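Glycosyltransferase (Streptomyces viridochromogenes, PDB 2IUY) probably acts as a retaining family GT4 glycosyltransferase of GT-B fold in avilamycin A biosynthesis, binding UDP in the cleft between its two domains. Local coordinates at residues P146-P149 against A150-R153; G254-V257 against V258-A262; V269-N273 against G274-E278. All coordinates share one frame; numbering follows the deposited sequence.

Contact 1 (P146-P149 against A150-R153); sequences PVDP and ARYR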
# COMPACT_ATOMS: atom_id res chain seq x y z
N PRO A 146 -1.58 -6.91 1.90
CA PRO A 146 -1.59 -8.12 1.08
C PRO A 146 -1.17 -7.82 -0.36
O PRO A 146 -1.29 -6.69 -0.84
CB PRO A 146 -3.07 -8.52 1.09
CG PRO A 146 -3.82 -7.26 1.17
CD PRO A 146 -2.93 -6.34 2.03
N VAL A 147 -0.72 -8.86 -1.03
CA VAL A 147 -0.41 -8.78 -2.41
C VAL A 147 -0.89 -10.09 -3.08
O VAL A 147 -0.67 -11.18 -2.56
CB VAL A 147 1.12 -8.43 -2.56
CG1 VAL A 147 2.09 -9.59 -2.24
CG2 VAL A 147 1.35 -7.73 -3.79
N ASP A 148 -1.59 -9.96 -4.21
CA ASP A 148 -1.99 -11.10 -5.03
C ASP A 148 -0.98 -11.28 -6.17
O ASP A 148 -0.94 -10.45 -7.12
CB ASP A 148 -3.41 -10.85 -5.58
CG ASP A 148 -3.94 -11.97 -6.47
OD1 ASP A 148 -3.30 -13.05 -6.62
OD2 ASP A 148 -5.05 -11.77 -7.02
N PRO A 149 -0.19 -12.36 -6.10
CA PRO A 149 0.81 -12.59 -7.12
C PRO A 149 0.25 -12.59 -8.54
O PRO A 149 0.98 -12.17 -9.45
CB PRO A 149 1.42 -13.96 -6.77
CG PRO A 149 0.99 -14.24 -5.34
CD PRO A 149 -0.19 -13.39 -5.04
N ALA A 150 -1.01 -13.00 -8.73
CA ALA A 150 -1.64 -13.01 -10.07
C ALA A 150 -1.69 -11.62 -10.66
O ALA A 150 -1.76 -11.47 -11.86
CB ALA A 150 -3.08 -13.64 -10.04
N ARG A 151 -1.68 -10.59 -9.83
CA ARG A 151 -1.73 -9.21 -10.33
C ARG A 151 -0.36 -8.70 -10.74
O ARG A 151 -0.26 -7.59 -11.29
CB ARG A 151 -2.35 -8.26 -9.29
CG ARG A 151 -3.86 -8.40 -9.15
CD ARG A 151 -4.56 -7.13 -8.62
NE ARG A 151 -5.99 -7.39 -8.39
CZ ARG A 151 -7.00 -7.15 -9.24
NH1 ARG A 151 -6.80 -6.60 -10.43
NH2 ARG A 151 -8.25 -7.47 -8.88
N TYR A 152 0.69 -9.46 -10.43
CA TYR A 152 2.07 -9.03 -10.67
C TYR A 152 2.79 -9.98 -11.61
O TYR A 152 2.31 -11.10 -11.89
CB TYR A 152 2.85 -8.81 -9.34
CG TYR A 152 2.14 -7.74 -8.53
CD1 TYR A 152 2.44 -6.37 -8.69
CD2 TYR A 152 1.08 -8.09 -7.68
CE1 TYR A 152 1.71 -5.40 -7.98
CE2 TYR A 152 0.36 -7.13 -7.00
CZ TYR A 152 0.68 -5.81 -7.15
OH TYR A 152 -0.08 -4.92 -6.43
N ARG A 153 3.93 -9.52 -12.11
CA ARG A 153 4.75 -10.34 -12.96
C ARG A 153 5.34 -11.50 -12.16
O ARG A 153 5.79 -11.34 -11.01
CB ARG A 153 5.86 -9.53 -13.65
CG ARG A 153 5.40 -8.42 -14.55
CD ARG A 153 4.80 -8.90 -15.88
NE ARG A 153 4.36 -7.73 -16.65
CZ ARG A 153 3.09 -7.47 -16.98
NH1 ARG A 153 2.11 -8.32 -16.67
NH2 ARG A 153 2.81 -6.36 -17.68
O HOH W 1 3.90 -12.82 -9.18
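With CG of Asp148 anti to the backbone N (chi1 179°), the carboxylate swings round to the amide of Ala150, and a chi1 of -60° at Tyr152 brings the ring edge back to Asp148 O and Val147 CG2. The loop lies between the two halves of the GT-B fold, pairing with helix 31-45 of one domain and helix 222-231 of the other. The first torsion makes an Asx turn: Ala150 N donates to Asp148 OD1 at 3.1 Å, reaching the oxygen from well above the carboxylate plane. From there the chain winds into a short 3-10 turn, with Arg151 N bonded to Asp148 O (2.8 Å) and Tyr152 N to Pro149 O (2.9 Å). The same Asp148 O sits at the edge of the Tyr152 ring, near its plane, 3.2 Å from CD2. Val147 CG2 comes obliquely onto the ring, 3.4 Å from Tyr152 CE2.

Arg151 runs out extended to a salt bridge with Asp41 on helix 31-45, while Arg153 pairs with Glu223 and Asp227 on helix 222-231. The Tyr152 hydroxyl reaches Glu260, one of the UDP-binding residues, in a probable hydrogen bond modelled shorter than such bonds normally are, so its length is doubtful. One water lies 3.0 Å from Pro149 O and 3.0 Å from Arg153 O.

Contact 2 (G254-V257 against V258-A262); sequences GATV and VSEAA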
# COMPACT_ATOMS: atom_id res chain seq x y z
N GLY A 254 2.21 1.23 6.06
CA GLY A 254 2.28 -0.09 5.50
C GLY A 254 3.11 -0.29 4.23
O GLY A 254 3.53 -1.43 3.95
N ALA A 255 3.34 0.78 3.47
CA ALA A 255 4.27 0.76 2.33
C ALA A 255 4.00 -0.37 1.34
O ALA A 255 4.74 -1.35 1.24
CB ALA A 255 5.74 0.73 2.79
N THR A 256 2.91 -0.23 0.63
CA THR A 256 2.45 -1.21 -0.33
C THR A 256 3.56 -1.53 -1.36
O THR A 256 3.70 -2.67 -1.79
CB THR A 256 1.16 -0.65 -1.03
OG1 THR A 256 0.53 -1.70 -1.83
CG2 THR A 256 1.50 0.54 -1.90
N VAL A 257 4.39 -0.54 -1.72
CA VAL A 257 5.43 -0.76 -2.75
C VAL A 257 6.41 -1.87 -2.35
O VAL A 257 6.99 -2.49 -3.22
CB VAL A 257 6.25 0.54 -3.09
CG1 VAL A 257 7.32 0.86 -1.99
CG2 VAL A 257 6.85 0.46 -4.50
N VAL A 258 6.58 -2.11 -1.05
CA VAL A 258 7.49 -3.17 -0.57
C VAL A 258 7.00 -4.57 -1.01
O VAL A 258 7.78 -5.37 -1.59
CB VAL A 258 7.69 -3.11 0.98
CG1 VAL A 258 8.57 -4.32 1.51
CG2 VAL A 258 8.37 -1.82 1.41
N SER A 259 5.73 -4.87 -0.73
CA SER A 259 5.15 -6.17 -1.09
C SER A 259 5.03 -6.31 -2.60
O SER A 259 5.21 -7.41 -3.14
CB SER A 259 3.78 -6.40 -0.38
OG SER A 259 2.88 -5.37 -0.73
N GLU A 260 4.75 -5.19 -3.27
CA GLU A 260 4.65 -5.12 -4.74
C GLU A 260 5.97 -5.41 -5.44
O GLU A 260 6.00 -6.21 -6.35
CB GLU A 260 4.08 -3.77 -5.19
CG GLU A 260 2.62 -3.71 -4.77
CD GLU A 260 1.85 -2.57 -5.34
OE1 GLU A 260 2.22 -1.43 -5.05
OE2 GLU A 260 0.85 -2.84 -6.07
N ALA A 261 7.04 -4.75 -5.01
CA ALA A 261 8.35 -5.03 -5.56
C ALA A 261 8.70 -6.49 -5.36
O ALA A 261 9.04 -7.17 -6.30
CB ALA A 261 9.43 -4.07 -4.92
N ALA A 262 8.59 -6.99 -4.13
CA ALA A 262 9.12 -8.31 -3.82
C ALA A 262 8.33 -9.41 -4.52
O ALA A 262 8.91 -10.35 -5.09
CB ALA A 262 9.14 -8.51 -2.30
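Ser259 and Glu260 both reach back to Thr256, and its carbonyl oxygen is the hub of this first helical turn. Ser259 holds OG between its own N and carbonyl carbon (chi1 59°), which turns the hydroxyl back down the helix to donate to Thr256 O at 3.0 Å, tilted a little from the carbonyl plane. Glu260 N meets the same oxygen at 3.1 Å, nearly in line with the C=O bond, so the acceptor is gripped twice from different directions. The Glu260 side chain leaves with CG beside its backbone N (chi1 -69°) and passes over this carbonyl, CG lying 3.3 Å from Thr256 O. It crosses the Thr256 side chain at a slant; there OG1, opposite the Thr256 backbone N (chi1 -170°), is carried to 3.6 Å from Glu260 OE1, too far for a bond. What holds the carboxylate is elsewhere: Arg225 forms a salt bridge to OE1, and Tyr152 meets OE2.

On another side of the turn, Val258 directs CG2 to the Ala255 methyl carbon CB, 3.9 Å away, and its N bonds to Ala255 O. Leu276 covers both of these side chains. Thr256, Val257 and Glu260 are all UDP-binding residues, and Glu260 falls where the second glutamate of the EX7E motif stands in retaining GT4 enzymes: this is the N-terminal turn of the nucleotide-binding helix in a GT-B C-terminal domain.

Contact 3 (V269-N273 against G274-E278); sequences VGTGN and GCLAE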
# COMPACT_ATOMS: atom_id res chain seq x y z
N VAL A 269 15.64 -1.71 -0.95
CA VAL A 269 16.40 -0.95 0.05
C VAL A 269 15.45 0.08 0.67
O VAL A 269 14.82 0.82 -0.04
CB VAL A 269 17.58 -0.18 -0.60
CG1 VAL A 269 18.26 0.77 0.45
CG2 VAL A 269 18.55 -1.15 -1.21
N GLY A 270 15.34 0.12 2.00
CA GLY A 270 14.55 1.16 2.63
C GLY A 270 15.20 1.73 3.89
O GLY A 270 16.19 1.23 4.39
N THR A 271 14.61 2.80 4.40
CA THR A 271 14.90 3.28 5.73
C THR A 271 14.15 2.38 6.74
O THR A 271 13.51 1.41 6.33
CB THR A 271 14.41 4.71 5.88
OG1 THR A 271 12.98 4.73 5.66
CG2 THR A 271 15.12 5.63 4.86
N GLY A 272 14.31 2.68 8.03
CA GLY A 272 13.59 1.99 9.09
C GLY A 272 12.33 2.71 9.53
O GLY A 272 11.76 2.40 10.58
N ASN A 273 11.90 3.70 8.74
CA ASN A 273 10.72 4.48 9.07
C ASN A 273 9.43 3.67 9.18
O ASN A 273 9.06 2.92 8.22
CB ASN A 273 10.50 5.60 8.06
CG ASN A 273 9.42 6.55 8.51
OD1 ASN A 273 8.24 6.44 8.09
ND2 ASN A 273 9.79 7.45 9.42
N GLY A 274 8.72 3.85 10.31
CA GLY A 274 7.38 3.26 10.45
C GLY A 274 7.41 1.76 10.19
O GLY A 274 8.27 1.08 10.68
N CYS A 275 6.54 1.30 9.32
CA CYS A 275 6.46 -0.13 8.96
C CYS A 275 7.72 -0.67 8.28
O CYS A 275 7.96 -1.89 8.27
CB CYS A 275 5.25 -0.34 8.04
SG CYS A 275 5.49 0.25 6.34
N LEU A 276 8.52 0.20 7.68
CA LEU A 276 9.69 -0.28 6.93
C LEU A 276 10.68 -1.13 7.74
O LEU A 276 11.22 -2.13 7.25
CB LEU A 276 10.39 0.88 6.23
CG LEU A 276 9.44 1.60 5.25
CD1 LEU A 276 10.15 2.86 4.73
CD2 LEU A 276 9.01 0.70 4.06
N ALA A 277 10.92 -0.74 8.99
CA ALA A 277 11.74 -1.54 9.90
C ALA A 277 11.28 -3.02 9.98
O ALA A 277 12.08 -3.93 10.21
CB ALA A 277 11.77 -0.87 11.31
N GLU A 278 9.99 -3.24 9.80
CA GLU A 278 9.33 -4.56 10.02
C GLU A 278 9.34 -5.43 8.78
O GLU A 278 9.47 -6.66 8.87
CB GLU A 278 7.87 -4.35 10.51
CG GLU A 278 7.76 -3.86 12.00
CD GLU A 278 6.36 -3.30 12.34
OE1 GLU A 278 5.37 -4.01 12.14
OE2 GLU A 278 6.26 -2.14 12.76
O HOH W 2 9.62 1.57 12.91
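Leu276 fills the inside of this bend. Its CB sits 3.1 Å from Asn273 O and 3.2 Å from Thr271 O, and CD1 reaches Thr271 OG1 at 3.5 Å. Its amide makes the bond that closes the loop, Leu276 N to Asn273 O at 2.8 Å. Next to it the Ala277 methyl carbon CB packs against Gly272 O at 3.4 Å.

The closing bond belongs to a type II' beta turn from Asn273 to Leu276, with Gly274 at its first corner, where the positive phi of 55° suits glycine. Outside the bend a water donates to Gly274 O and, at longer range, to Gly272 O. Thr271 sets up the approach: a chi1 of 61° brings OG1 round to the Asn273 amide in a weak ST turn (3.4 Å), and the hydroxyl is also hydrogen-bonded to Ser239 O.

Farther out, Asn273 fastens the turn to its surroundings. OD1 takes the backbone N of Glu252, which stands eight residues before Glu260 in the EX7E spacing, and ND2 bonds to Trp250 O and the Tyr289 hydroxyl. The whole is a tight strand-to-helix connection in a beta-alpha-beta unit of the Rossmann-like C-terminal domain.

Contact 2 lies deepest, its centre about 6 Å from the centre of the chain, against 13 and 14 Å for those of contacts 1 and 3, and it touches both. Contact 1 meets it through Tyr152 at Glu260 and through Val147 packing on Ser259 and Glu260. Contact 3 meets it where Cys275 SG and Leu276 pack on Gly254, Ala255 and Val258; helix 256-263 of contact 2 leads on to strand 268-270 of contact 3. Contacts 1 and 3 do not touch. Charged side chains dominate around the interdomain loop of contact 1, contact 2 is helical backbone bonding plus a carboxylate held from outside, and contact 3 relies on glycines, a backbone turn and an amide side chain.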